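Local coordinates for Galactose/lactose metabolism regulatory protein GAL80 (Saccharomyces cerevisiae, PDB 3BTV) that represses the yeast galactose and lactose metabolic genes by binding the activator GAL4 and blocking its transcriptional activation when no inducing sugar is present, at residues V23-L28 with V94-V99; F123-L128 with I150-G155; K157-L162 with I368-Q373; S390-Q395 with F402-D407. The protein carries 1 engineered substitution. All blocks are in the same frame, centred on the assembly; numbering follows the deposited sequence.

Contact 1: V23-L28 with V94-V99; sequences VGFVGL and VIAIQV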
loop_
_atom_site.group_PDB
_atom_site.type_symbol
_atom_site.label_atom_id
_atom_site.label_comp_id
_atom_site.label_asym_id
_atom_site.label_seq_id
_atom_site.Cartn_x
_atom_site.Cartn_y
_atom_site.Cartn_z
ATOM N N VAL B 23 -2.335 -41.630 15.272
ATOM C CA VAL B 23 -1.429 -40.627 14.716
ATOM C C VAL B 23 0.057 -40.949 14.871
ATOM O O VAL B 23 0.536 -41.189 15.977
ATOM C CB VAL B 23 -1.696 -39.242 15.350
ATOM C CG1 VAL B 23 -0.794 -38.182 14.734
ATOM C CG2 VAL B 23 -3.156 -38.865 15.190
ATOM N N GLY B 24 0.779 -40.931 13.750
ATOM C CA GLY B 24 2.227 -41.072 13.731
ATOM C C GLY B 24 2.898 -39.718 13.539
ATOM O O GLY B 24 2.560 -38.967 12.624
ATOM N N PHE B 25 3.865 -39.411 14.395
ATOM C CA PHE B 25 4.424 -38.068 14.434
ATOM C C PHE B 25 5.923 -37.989 14.128
ATOM O O PHE B 25 6.745 -38.668 14.755
ATOM C CB PHE B 25 4.146 -37.449 15.795
ATOM C CG PHE B 25 3.733 -36.024 15.720
ATOM C CD1 PHE B 25 4.677 -35.027 15.576
ATOM C CD2 PHE B 25 2.395 -35.680 15.774
ATOM C CE1 PHE B 25 4.297 -33.708 15.496
ATOM C CE2 PHE B 25 2.007 -34.367 15.691
ATOM C CZ PHE B 25 2.957 -33.376 15.555
ATOM N N VAL B 26 6.267 -37.150 13.158
ATOM C CA VAL B 26 7.657 -36.810 12.890
ATOM C C VAL B 26 7.912 -35.359 13.289
ATOM O O VAL B 26 7.366 -34.436 12.679
ATOM C CB VAL B 26 8.000 -36.953 11.400
ATOM C CG1 VAL B 26 9.477 -36.663 11.176
ATOM C CG2 VAL B 26 7.654 -38.343 10.898
ATOM N N GLY B 27 8.735 -35.153 14.311
ATOM C CA GLY B 27 9.121 -33.807 14.693
ATOM C C GLY B 27 8.568 -33.394 16.040
ATOM O O GLY B 27 8.613 -32.219 16.411
ATOM N N LEU B 28 8.038 -34.367 16.773
ATOM C CA LEU B 28 7.535 -34.109 18.117
ATOM C C LEU B 28 8.617 -34.376 19.156
ATOM O O LEU B 28 9.162 -35.471 19.225
ATOM C CB LEU B 28 6.317 -34.976 18.418
ATOM C CG LEU B 28 5.857 -34.876 19.869
ATOM C CD1 LEU B 28 5.616 -33.410 20.246
ATOM C CD2 LEU B 28 4.612 -35.726 20.093
ATOM N N VAL B 94 1.758 -36.960 10.700
ATOM C CA VAL B 94 1.995 -35.530 10.827
ATOM C C VAL B 94 3.482 -35.245 10.678
ATOM O O VAL B 94 4.302 -35.840 11.369
ATOM C CB VAL B 94 1.530 -34.996 12.193
ATOM C CG1 VAL B 94 1.670 -33.483 12.237
ATOM C CG2 VAL B 94 0.094 -35.399 12.451
ATOM N N ILE B 95 3.830 -34.353 9.760
ATOM C CA ILE B 95 5.217 -33.934 9.600
ATOM C C ILE B 95 5.384 -32.519 10.149
ATOM O O ILE B 95 4.862 -31.555 9.581
ATOM C CB ILE B 95 5.663 -33.965 8.132
ATOM C CG1 ILE B 95 6.009 -35.389 7.707
ATOM C CG2 ILE B 95 6.886 -33.099 7.930
ATOM C CD1 ILE B 95 4.815 -36.248 7.438
ATOM N N ALA B 96 6.095 -32.398 11.269
ATOM C CA ALA B 96 6.338 -31.091 11.876
ATOM C C ALA B 96 7.836 -30.852 12.058
ATOM O O ALA B 96 8.329 -30.671 13.174
ATOM C CB ALA B 96 5.596 -30.962 13.198
ATOM N N ILE B 97 8.549 -30.871 10.940
ATOM C CA ILE B 97 9.983 -30.634 10.917
ATOM C C ILE B 97 10.237 -29.411 10.051
ATOM O O ILE B 97 9.315 -28.902 9.417
ATOM C CB ILE B 97 10.725 -31.822 10.297
ATOM C CG1 ILE B 97 10.147 -32.134 8.915
ATOM C CG2 ILE B 97 10.626 -33.047 11.196
ATOM C CD1 ILE B 97 10.877 -33.240 8.183
ATOM N N GLN B 98 11.481 -28.947 10.008
ATOM C CA GLN B 98 11.810 -27.757 9.229
ATOM C C GLN B 98 11.475 -27.965 7.752
ATOM O O GLN B 98 11.681 -29.051 7.204
ATOM C CB GLN B 98 13.288 -27.411 9.388
ATOM C CG GLN B 98 14.215 -28.525 8.962
ATOM C CD GLN B 98 15.662 -28.087 8.934
ATOM O OE1 GLN B 98 16.523 -28.785 8.395
ATOM N NE2 GLN B 98 15.938 -26.921 9.512
ATOM N N VAL B 99 10.958 -26.923 7.112
ATOM C CA VAL B 99 10.562 -27.004 5.710
ATOM C C VAL B 99 11.689 -27.577 4.849
ATOM O O VAL B 99 11.446 -28.393 3.964
ATOM C CB VAL B 99 10.114 -25.631 5.175
ATOM C CG1 VAL B 99 9.728 -25.725 3.711
ATOM C CG2 VAL B 99 8.946 -25.096 6.008
#

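Contact 2: F123-L128 with I150-G155; sequences FVEWAL and IISLQG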
loop_
_atom_site.group_PDB
_atom_site.type_symbol
_atom_site.label_atom_id
_atom_site.label_comp_id
_atom_site.label_asym_id
_atom_site.label_seq_id
_atom_site.Cartn_x
_atom_site.Cartn_y
_atom_site.Cartn_z
ATOM N N PHE B 123 -0.590 -34.942 7.130
ATOM C CA PHE B 123 -0.691 -33.583 7.645
ATOM C C PHE B 123 0.695 -32.947 7.586
ATOM O O PHE B 123 1.629 -33.432 8.227
ATOM C CB PHE B 123 -1.179 -33.651 9.093
ATOM C CG PHE B 123 -1.549 -32.320 9.690
ATOM C CD1 PHE B 123 -2.198 -32.265 10.916
ATOM C CD2 PHE B 123 -1.255 -31.137 9.045
ATOM C CE1 PHE B 123 -2.548 -31.051 11.483
ATOM C CE2 PHE B 123 -1.607 -29.916 9.606
ATOM C CZ PHE B 123 -2.248 -29.873 10.825
ATOM N N VAL B 124 0.830 -31.871 6.809
ATOM C CA VAL B 124 2.115 -31.178 6.673
ATOM C C VAL B 124 1.974 -29.714 7.029
ATOM O O VAL B 124 0.948 -29.101 6.753
ATOM C CB VAL B 124 2.698 -31.311 5.237
ATOM C CG1 VAL B 124 4.075 -30.656 5.142
ATOM C CG2 VAL B 124 2.794 -32.789 4.832
ATOM N N GLU B 125 3.006 -29.145 7.638
ATOM C CA GLU B 125 2.990 -27.720 7.947
ATOM C C GLU B 125 3.356 -26.864 6.750
ATOM O O GLU B 125 4.038 -27.322 5.837
ATOM C CB GLU B 125 3.920 -27.420 9.113
ATOM C CG GLU B 125 3.364 -27.921 10.424
ATOM C CD GLU B 125 4.144 -27.408 11.603
ATOM O OE1 GLU B 125 5.390 -27.507 11.562
ATOM O OE2 GLU B 125 3.511 -26.904 12.561
ATOM N N TRP B 126 2.863 -25.631 6.746
ATOM C CA TRP B 126 3.270 -24.640 5.755
ATOM C C TRP B 126 4.617 -24.087 6.206
ATOM O O TRP B 126 4.798 -23.829 7.390
ATOM C CB TRP B 126 2.233 -23.516 5.654
ATOM C CG TRP B 126 2.641 -22.445 4.687
ATOM C CD1 TRP B 126 3.186 -21.241 4.993
ATOM C CD2 TRP B 126 2.576 -22.507 3.258
ATOM N NE1 TRP B 126 3.467 -20.547 3.849
ATOM C CE2 TRP B 126 3.103 -21.304 2.765
ATOM C CE3 TRP B 126 2.133 -23.471 2.348
ATOM C CZ2 TRP B 126 3.185 -21.022 1.398
ATOM C CZ3 TRP B 126 2.210 -23.192 0.994
ATOM C CH2 TRP B 126 2.740 -21.983 0.532
ATOM N N ALA B 127 5.572 -23.914 5.293
ATOM C CA ALA B 127 5.384 -24.139 3.868
ATOM C C ALA B 127 5.564 -25.602 3.492
ATOM O O ALA B 127 6.286 -26.348 4.157
ATOM C CB ALA B 127 6.363 -23.268 3.069
ATOM N N LEU B 128 4.916 -26.006 2.403
ATOM C CA LEU B 128 4.965 -27.393 1.973
ATOM C C LEU B 128 6.395 -27.787 1.598
ATOM O O LEU B 128 6.882 -28.840 1.998
ATOM C CB LEU B 128 4.018 -27.633 0.791
ATOM C CG LEU B 128 4.025 -29.073 0.257
ATOM C CD1 LEU B 128 3.804 -30.084 1.391
ATOM C CD2 LEU B 128 2.977 -29.249 -0.837
ATOM N N ILE B 150 -3.646 -32.687 4.477
ATOM C CA ILE B 150 -3.937 -31.457 5.200
ATOM C C ILE B 150 -2.687 -30.581 5.204
ATOM O O ILE B 150 -1.579 -31.082 5.398
ATOM C CB ILE B 150 -4.364 -31.746 6.657
ATOM C CG1 ILE B 150 -5.478 -32.795 6.707
ATOM C CG2 ILE B 150 -4.810 -30.467 7.373
ATOM C CD1 ILE B 150 -5.063 -34.154 7.311
ATOM N N ILE B 151 -2.857 -29.283 4.971
ATOM C CA ILE B 151 -1.762 -28.335 5.147
ATOM C C ILE B 151 -2.092 -27.449 6.345
ATOM O O ILE B 151 -3.242 -27.054 6.526
ATOM C CB ILE B 151 -1.529 -27.448 3.888
ATOM C CG1 ILE B 151 -0.250 -26.612 4.030
ATOM C CG2 ILE B 151 -2.715 -26.529 3.627
ATOM C CD1 ILE B 151 1.047 -27.440 3.851
ATOM N N SER B 152 -1.088 -27.131 7.155
ATOM C CA SER B 152 -1.290 -26.273 8.315
ATOM C C SER B 152 -1.416 -24.785 7.956
ATOM O O SER B 152 -0.557 -23.974 8.311
ATOM C CB SER B 152 -0.165 -26.464 9.326
ATOM O OG SER B 152 -0.516 -25.880 10.568
ATOM N N LEU B 153 -2.481 -24.430 7.247
ATOM C CA LEU B 153 -2.828 -23.019 7.052
ATOM C C LEU B 153 -3.881 -22.672 8.119
ATOM O O LEU B 153 -5.015 -22.310 7.806
ATOM C CB LEU B 153 -3.357 -22.774 5.636
ATOM C CG LEU B 153 -2.304 -22.866 4.509
ATOM C CD1 LEU B 153 -2.939 -22.770 3.123
ATOM C CD2 LEU B 153 -1.238 -21.783 4.652
ATOM N N GLN B 154 -3.481 -22.807 9.379
ATOM C CA GLN B 154 -4.411 -22.766 10.505
ATOM C C GLN B 154 -5.061 -21.406 10.694
ATOM O O GLN B 154 -5.950 -21.251 11.539
ATOM C CB GLN B 154 -3.715 -23.201 11.796
ATOM C CG GLN B 154 -2.887 -22.111 12.438
ATOM C CD GLN B 154 -1.606 -21.837 11.690
ATOM O OE1 GLN B 154 -0.984 -22.752 11.153
ATOM N NE2 GLN B 154 -1.203 -20.573 11.651
ATOM N N GLY B 155 -4.622 -20.424 9.906
ATOM C CA GLY B 155 -5.224 -19.103 9.922
ATOM C C GLY B 155 -6.665 -19.175 9.440
ATOM O O GLY B 155 -7.532 -18.395 9.855
#

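Contact 3: K157-L162 with I368-Q373; sequences KSPYIL and IHRLYQ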
loop_
_atom_site.group_PDB
_atom_site.type_symbol
_atom_site.label_atom_id
_atom_site.label_comp_id
_atom_site.label_asym_id
_atom_site.label_seq_id
_atom_site.Cartn_x
_atom_site.Cartn_y
_atom_site.Cartn_z
ATOM N N LYS B 157 -8.670 -21.152 10.303
ATOM C CA LYS B 157 -9.456 -21.658 11.436
ATOM C C LYS B 157 -9.538 -20.660 12.584
ATOM O O LYS B 157 -10.103 -20.956 13.631
ATOM C CB LYS B 157 -8.858 -22.965 11.980
ATOM C CG LYS B 157 -9.073 -24.175 11.095
ATOM C CD LYS B 157 -10.547 -24.403 10.766
ATOM C CE LYS B 157 -10.677 -25.391 9.610
ATOM N NZ LYS B 157 -12.040 -25.460 9.011
ATOM N N SER B 158 -8.948 -19.488 12.407
ATOM C CA SER B 158 -9.062 -18.442 13.418
ATOM C C SER B 158 -10.516 -17.995 13.559
ATOM O O SER B 158 -11.244 -17.905 12.571
ATOM C CB SER B 158 -8.202 -17.237 13.050
ATOM O OG SER B 158 -8.643 -16.070 13.737
ATOM N N PRO B 159 -10.945 -17.703 14.792
ATOM C CA PRO B 159 -12.332 -17.271 14.984
ATOM C C PRO B 159 -12.536 -15.902 14.342
ATOM O O PRO B 159 -13.620 -15.599 13.853
ATOM C CB PRO B 159 -12.469 -17.174 16.513
ATOM C CG PRO B 159 -11.294 -17.941 17.068
ATOM C CD PRO B 159 -10.202 -17.777 16.060
ATOM N N TYR B 160 -11.498 -15.078 14.352
ATOM C CA TYR B 160 -11.568 -13.766 13.699
ATOM C C TYR B 160 -11.730 -13.857 12.186
ATOM O O TYR B 160 -12.547 -13.149 11.587
ATOM C CB TYR B 160 -10.330 -12.952 14.038
ATOM C CG TYR B 160 -10.180 -12.732 15.530
ATOM C CD1 TYR B 160 -9.252 -13.456 16.278
ATOM C CD2 TYR B 160 -10.974 -11.807 16.189
ATOM C CE1 TYR B 160 -9.120 -13.249 17.660
ATOM C CE2 TYR B 160 -10.854 -11.594 17.564
ATOM C CZ TYR B 160 -9.938 -12.321 18.296
ATOM O OH TYR B 160 -9.825 -12.092 19.654
ATOM N N ILE B 161 -10.940 -14.728 11.571
ATOM C CA ILE B 161 -11.024 -14.938 10.134
ATOM C C ILE B 161 -12.401 -15.458 9.740
ATOM O O ILE B 161 -13.016 -14.946 8.811
ATOM C CB ILE B 161 -9.949 -15.950 9.656
ATOM C CG1 ILE B 161 -8.558 -15.478 10.068
ATOM C CG2 ILE B 161 -10.010 -16.140 8.156
ATOM C CD1 ILE B 161 -8.283 -14.054 9.723
ATOM N N LEU B 162 -12.891 -16.471 10.450
ATOM C CA LEU B 162 -14.186 -17.053 10.104
ATOM C C LEU B 162 -15.324 -16.040 10.275
ATOM O O LEU B 162 -16.221 -15.975 9.446
ATOM C CB LEU B 162 -14.447 -18.315 10.932
ATOM C CG LEU B 162 -13.517 -19.461 10.521
ATOM C CD1 LEU B 162 -13.603 -20.595 11.519
ATOM C CD2 LEU B 162 -13.871 -19.928 9.114
ATOM N N ILE B 368 -4.439 -23.942 15.699
ATOM C CA ILE B 368 -4.084 -25.326 15.392
ATOM C C ILE B 368 -5.093 -26.286 16.018
ATOM O O ILE B 368 -5.405 -27.334 15.452
ATOM C CB ILE B 368 -2.657 -25.702 15.864
ATOM C CG1 ILE B 368 -1.604 -25.197 14.872
ATOM C CG2 ILE B 368 -2.527 -27.204 15.977
ATOM C CD1 ILE B 368 -1.392 -23.702 14.915
ATOM N N HIS B 369 -5.614 -25.919 17.182
ATOM C CA HIS B 369 -6.572 -26.779 17.863
ATOM C C HIS B 369 -7.823 -26.915 17.013
ATOM O O HIS B 369 -8.360 -28.010 16.839
ATOM C CB HIS B 369 -6.944 -26.201 19.228
ATOM C CG HIS B 369 -7.883 -27.070 20.008
ATOM N ND1 HIS B 369 -9.246 -26.868 20.026
ATOM C CD2 HIS B 369 -7.654 -28.156 20.784
ATOM C CE1 HIS B 369 -9.816 -27.786 20.787
ATOM N NE2 HIS B 369 -8.872 -28.580 21.257
ATOM N N ARG B 370 -8.272 -25.786 16.478
ATOM C CA ARG B 370 -9.514 -25.727 15.719
ATOM C C ARG B 370 -9.354 -26.437 14.384
ATOM O O ARG B 370 -10.328 -26.907 13.795
ATOM C CB ARG B 370 -9.966 -24.269 15.536
ATOM C CG ARG B 370 -10.584 -23.679 16.806
ATOM C CD ARG B 370 -10.667 -22.157 16.780
ATOM N NE ARG B 370 -11.700 -21.660 15.867
ATOM C CZ ARG B 370 -12.838 -21.081 16.250
ATOM N NH1 ARG B 370 -13.112 -20.903 17.541
ATOM N NH2 ARG B 370 -13.703 -20.669 15.334
ATOM N N LEU B 371 -8.115 -26.522 13.914
ATOM C CA LEU B 371 -7.812 -27.288 12.708
ATOM C C LEU B 371 -7.992 -28.791 12.973
ATOM O O LEU B 371 -8.635 -29.501 12.200
ATOM C CB LEU B 371 -6.385 -26.993 12.235
ATOM C CG LEU B 371 -5.880 -27.790 11.033
ATOM C CD1 LEU B 371 -6.870 -27.704 9.874
ATOM C CD2 LEU B 371 -4.498 -27.293 10.618
ATOM N N TYR B 372 -7.413 -29.267 14.070
ATOM C CA TYR B 372 -7.580 -30.658 14.483
ATOM C C TYR B 372 -9.050 -30.990 14.668
ATOM O O TYR B 372 -9.521 -32.027 14.211
ATOM C CB TYR B 372 -6.819 -30.944 15.779
ATOM C CG TYR B 372 -5.413 -31.437 15.548
ATOM C CD1 TYR B 372 -4.358 -30.546 15.433
ATOM C CD2 TYR B 372 -5.143 -32.799 15.425
ATOM C CE1 TYR B 372 -3.075 -30.990 15.204
ATOM C CE2 TYR B 372 -3.857 -33.255 15.199
ATOM C CZ TYR B 372 -2.829 -32.342 15.089
ATOM O OH TYR B 372 -1.545 -32.770 14.864
ATOM N N GLN B 373 -9.773 -30.098 15.333
ATOM C CA GLN B 373 -11.196 -30.301 15.564
ATOM C C GLN B 373 -11.936 -30.473 14.238
ATOM O O GLN B 373 -12.751 -31.385 14.085
ATOM C CB GLN B 373 -11.785 -29.137 16.367
ATOM C CG GLN B 373 -13.231 -29.328 16.785
ATOM C CD GLN B 373 -13.386 -30.310 17.934
ATOM O OE1 GLN B 373 -13.909 -31.413 17.761
ATOM N NE2 GLN B 373 -12.921 -29.916 19.117
#

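Contact 4: S390-Q395 with F402-D407; sequences SQFVMQ and FPTLMD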
loop_
_atom_site.group_PDB
_atom_site.type_symbol
_atom_site.label_atom_id
_atom_site.label_comp_id
_atom_site.label_asym_id
_atom_site.label_seq_id
_atom_site.Cartn_x
_atom_site.Cartn_y
_atom_site.Cartn_z
ATOM N N SER B 390 -15.185 -39.641 1.777
ATOM C CA SER B 390 -14.174 -39.607 2.820
ATOM C C SER B 390 -12.952 -38.845 2.334
ATOM O O SER B 390 -11.855 -38.998 2.870
ATOM C CB SER B 390 -13.782 -41.031 3.227
ATOM O OG SER B 390 -13.428 -41.807 2.094
ATOM N N GLN B 391 -13.142 -38.019 1.314
ATOM C CA GLN B 391 -12.006 -37.357 0.700
ATOM C C GLN B 391 -12.392 -36.257 -0.279
ATOM O O GLN B 391 -13.262 -36.439 -1.129
ATOM C CB GLN B 391 -11.130 -38.391 0.002
ATOM C CG GLN B 391 -9.765 -37.885 -0.386
ATOM C CD GLN B 391 -8.741 -38.993 -0.383
ATOM O OE1 GLN B 391 -9.024 -40.114 0.055
ATOM N NE2 GLN B 391 -7.540 -38.687 -0.860
ATOM N N PHE B 392 -11.722 -35.116 -0.150
ATOM C CA PHE B 392 -11.935 -33.977 -1.032
ATOM C C PHE B 392 -10.592 -33.398 -1.445
ATOM O O PHE B 392 -9.612 -33.488 -0.701
ATOM C CB PHE B 392 -12.798 -32.912 -0.352
ATOM C CG PHE B 392 -12.229 -32.403 0.946
ATOM C CD1 PHE B 392 -12.532 -33.031 2.142
ATOM C CD2 PHE B 392 -11.401 -31.289 0.971
ATOM C CE1 PHE B 392 -12.016 -32.565 3.344
ATOM C CE2 PHE B 392 -10.878 -30.815 2.170
ATOM C CZ PHE B 392 -11.188 -31.455 3.357
ATOM N N VAL B 393 -10.554 -32.815 -2.638
ATOM C CA VAL B 393 -9.314 -32.315 -3.222
ATOM C C VAL B 393 -8.781 -31.070 -2.515
ATOM O O VAL B 393 -7.583 -30.944 -2.272
ATOM C CB VAL B 393 -9.491 -31.992 -4.725
ATOM C CG1 VAL B 393 -8.201 -31.447 -5.310
ATOM C CG2 VAL B 393 -9.926 -33.235 -5.485
ATOM N N MET B 394 -9.674 -30.148 -2.191
ATOM C CA MET B 394 -9.255 -28.875 -1.624
ATOM C C MET B 394 -10.397 -28.210 -0.881
ATOM O O MET B 394 -11.568 -28.411 -1.207
ATOM C CB MET B 394 -8.766 -27.941 -2.733
ATOM C CG MET B 394 -9.834 -27.605 -3.774
ATOM S SD MET B 394 -9.149 -26.707 -5.195
ATOM C CE MET B 394 -8.662 -25.185 -4.383
ATOM N N GLN B 395 -10.056 -27.398 0.110
ATOM C CA GLN B 395 -11.077 -26.674 0.835
ATOM C C GLN B 395 -11.592 -25.548 -0.050
ATOM O O GLN B 395 -12.784 -25.261 -0.069
ATOM C CB GLN B 395 -10.537 -26.113 2.148
ATOM C CG GLN B 395 -11.607 -25.395 2.954
ATOM C CD GLN B 395 -11.055 -24.738 4.184
ATOM O OE1 GLN B 395 -9.944 -24.215 4.167
ATOM N NE2 GLN B 395 -11.837 -24.739 5.263
ATOM N N PHE B 402 -11.080 -28.423 5.674
ATOM C CA PHE B 402 -9.790 -27.922 6.098
ATOM C C PHE B 402 -8.938 -27.883 4.842
ATOM O O PHE B 402 -9.202 -28.632 3.896
ATOM C CB PHE B 402 -9.176 -28.885 7.108
ATOM C CG PHE B 402 -9.262 -30.326 6.690
ATOM C CD1 PHE B 402 -10.253 -31.150 7.199
ATOM C CD2 PHE B 402 -8.365 -30.855 5.769
ATOM C CE1 PHE B 402 -10.335 -32.476 6.808
ATOM C CE2 PHE B 402 -8.443 -32.178 5.380
ATOM C CZ PHE B 402 -9.427 -32.987 5.902
ATOM N N PRO B 403 -7.914 -27.018 4.830
ATOM C CA PRO B 403 -7.083 -26.847 3.637
ATOM C C PRO B 403 -6.196 -28.063 3.440
ATOM O O PRO B 403 -5.752 -28.681 4.408
ATOM C CB PRO B 403 -6.208 -25.629 3.974
ATOM C CG PRO B 403 -6.450 -25.318 5.409
ATOM C CD PRO B 403 -7.345 -26.335 6.003
ATOM N N THR B 404 -5.933 -28.383 2.180
ATOM C CA THR B 404 -5.189 -29.572 1.823
ATOM C C THR B 404 -3.902 -29.176 1.123
ATOM O O THR B 404 -3.624 -27.996 0.927
ATOM C CB THR B 404 -5.997 -30.419 0.835
ATOM O OG1 THR B 404 -6.036 -29.748 -0.433
ATOM C CG2 THR B 404 -7.413 -30.598 1.338
ATOM N N LEU B 405 -3.128 -30.174 0.717
ATOM C CA LEU B 405 -1.914 -29.920 -0.045
ATOM C C LEU B 405 -2.191 -29.211 -1.383
ATOM O O LEU B 405 -1.309 -28.553 -1.936
ATOM C CB LEU B 405 -1.138 -31.223 -0.261
ATOM C CG LEU B 405 0.028 -31.477 0.703
ATOM C CD1 LEU B 405 -0.258 -30.976 2.122
ATOM C CD2 LEU B 405 0.402 -32.951 0.709
ATOM N N MET B 406 -3.411 -29.334 -1.900
ATOM C CA MET B 406 -3.756 -28.593 -3.107
ATOM C C MET B 406 -3.867 -27.096 -2.813
ATOM O O MET B 406 -3.439 -26.259 -3.606
ATOM C CB MET B 406 -5.064 -29.090 -3.710
ATOM C CG MET B 406 -5.491 -28.255 -4.906
ATOM S SD MET B 406 -4.195 -28.216 -6.167
ATOM C CE MET B 406 -4.352 -29.821 -6.885
ATOM N N ASP B 407 -4.462 -26.761 -1.677
ATOM C CA ASP B 407 -4.501 -25.371 -1.239
ATOM C C ASP B 407 -3.074 -24.866 -1.044
ATOM O O ASP B 407 -2.747 -23.744 -1.409
ATOM C CB ASP B 407 -5.318 -25.236 0.045
ATOM C CG ASP B 407 -6.789 -25.578 -0.160
ATOM O OD1 ASP B 407 -7.473 -24.853 -0.912
ATOM O OD2 ASP B 407 -7.262 -26.577 0.428
#

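Contact 1: V23-L28 with V94-V99
Three nearly straight backbone hydrogen bonds join the first and fourth strands of the Rossmann fold in parallel register. Gly24 O takes the N-H of Val94, Val94 O takes that of Val26, and Val26 O that of Ala96 (Ala96 N to Val26 O, 2.8 Å). Each N-H arrives almost along its C=O axis. On the Phe25 side of the sheet the ring lies alongside Val94, both side chains pointing the same way. Val94 CB sits over one ring face, off centre toward the rim, a CH-pi contact 3.9 Å from the centroid. With CG1 anti to its backbone N (chi1 -175°), Val94 brings that methyl to 3.6 Å from Phe25 CZ, while its CG2 turns back to Val23 CG1. Ala96 CB meets the ring at CE1. On the other side Val26 and Ile97 cross obliquely, with Val26 CG1 3.8 Å from Ile97 CG2. Strand 50-56 flanks 21-26 on its far side, Leu55 touching Phe25, and helix 102-112 covers Ile95 and Ile97. Past the strand end, Gly27 takes a positive phi of 112°, and a CB there would collide with Ala96 O. Gly27 CA instead sends a C-H toward that oxygen, 3.6 Å from CA to Ala96 O.

Contact 2: F123-L128 with I150-G155
Phe123 carries CG anti to its backbone N (chi1 -170°), which lays the ring across the neighbouring strand. Ile150 CG2, likewise anti to its own N, comes over one ring face, 4.2 Å from the centroid and nearer the rim than the centre. The ring's CE2 edge runs on to Ser152, whose N lies in the ring plane and whose CB is 3.8 Å from Phe123 CE2. The strands are the last two of the Rossmann sheet, parallel and joined through helix 132-143 as a beta-alpha-beta crossover. Ile150 O receives Val124 N at 2.9 Å in a straight bond, whereas Ser152 N reaches Val124 O with an N-H angle of only 146°. On the opposite side of the sheet, Ile151 CG1 is anti to N and the chain then bends, tucking CD1 to 3.3 Å from Val124 O. Beyond the strand Trp126 swings its indole toward 150-155: Leu153 CD2 packs over one face, 3.9 Å from Trp126 CG, and Ala127, joined by a cis peptide, puts CB over the centre of the other. NE1 is hydrogen-bonded to Thr211 O. Glu125 lies on the Phe123 side, its CG 4.0 Å from Ser152 CB, with OE2 gripped by Trp34 NE1 and His39 NE2.

Contact 3: K157-L162 with I368-Q373
Segment 157-162 leaves a 3-10 turn at Lys157 and enters helix 159-169 through Ser158, while 368-373 is a full piece of helix 363-380. The backbones come nearest at Lys157 and Arg370, whose CA atoms are 5.9 Å apart. Ser158 occupies the N-cap position of its helix; OG, anti to the backbone N, accepts weak bonds from the N-H groups of Tyr160 and Ile161.

Arg370 has the largest share, meeting Lys157, Pro159 and Leu162. Its chain runs out from CB and turns about CG-CD (chi3 73°), setting the guanidinium across the start of helix 159-169. NE gives a hydrogen bond to Lys157 O at 2.8 Å; the donor lies nearly along the C=O axis, but the N-H angle is only 131° and the oxygen stands 30° out of the guanidinium plane. Pro159 lies across one face of that plane, with CG 3.5 Å from Arg370 NH1 and offset toward the rim. Leu162 comes tip to tip from the edge, its CD1 in the plane and 3.8 Å from Arg370 NH2. The flat cation thus has apolar carbon over a face and at an edge, and one carbonyl for NE. Lys157 CB rests against Arg370 CB, and CG, anti to the carbonyl carbon, lies 3.7 Å from Leu371 CA; the bend at chi2 then turns the chain away, and NZ is hydrogen-bonded to Gly401 O. Nearby, Asn367 touches both Ser158 and Pro159. Here the N-capped start of helix 159-169, which follows the last Rossmann strand 148-152, packs on the flank of helix 363-380, an arginine bonding the carbonyl before the cap.

Contact 4: S390-Q395 with F402-D407
A capping box opens helix 405-424, and the loop 390-395 that leads up to it is bonded into the same group of atoms. Thr404 is the N-cap residue: its OG1, set between the backbone N and the carbonyl carbon (chi1 71°), accepts from Met406 N at 3.0 Å. Asp407 completes the box, OD2 taking Thr404 N at 2.8 Å on the anti lone pair. The loop bonds to both side chains as well. Thr404 OG1 donates its proton to Val393 O at 2.7 Å, in the carbonyl plane and on a lone pair, and Gln395 N binds the syn lone pair of Asp407 OD2 at 2.9 Å. Two N-H groups therefore grip that one oxygen from different sides, which, together with the nearby helix start, would probably favour the charged carboxylate. OD1 takes a further N-H, from Gly396. Beside the capping box the contact turns aromatic. Phe392 points a ring edge at Phe402, with CZ above the centre of that ring's face, an edge-to-face pair with planes at 56°. The next edge atom, Phe392 CE2, lies 3.2 Å from Phe402 O, which sits near the Phe392 ring plane, and 3.6 Å from Thr404 CG2. Gln395 runs extended alongside Pro403, CB against Phe402 O, its OE1 held by Arg156 NH1 and its NE2 by Glu400 O. Met394 and Met406 cross obliquely, Met394 CB 3.9 Å from Met406 CG.

From the N terminus, contact 1 closes a long loop from strand 21-26 through two further strands and several helices to strand 92-95. Contact 2 closes the next, shorter one, in series with it; the sheet is continuous between them, with Ile95 N probably hydrogen-bonded to Phe123 O. Contact 3 closes the longest loop, more than 200 residues holding most of the large mixed sheet, and brings helix 363-380 back beside the Rossmann sheet, where Leu371 meets Phe123 and Tyr372 OH touches Val94. Contact 4 follows as a short local loop. Its segment 402-407 lies along edge strand 148-152, with Ile151 N probably bonded to Pro403 O. None of the four loops nests or crosses.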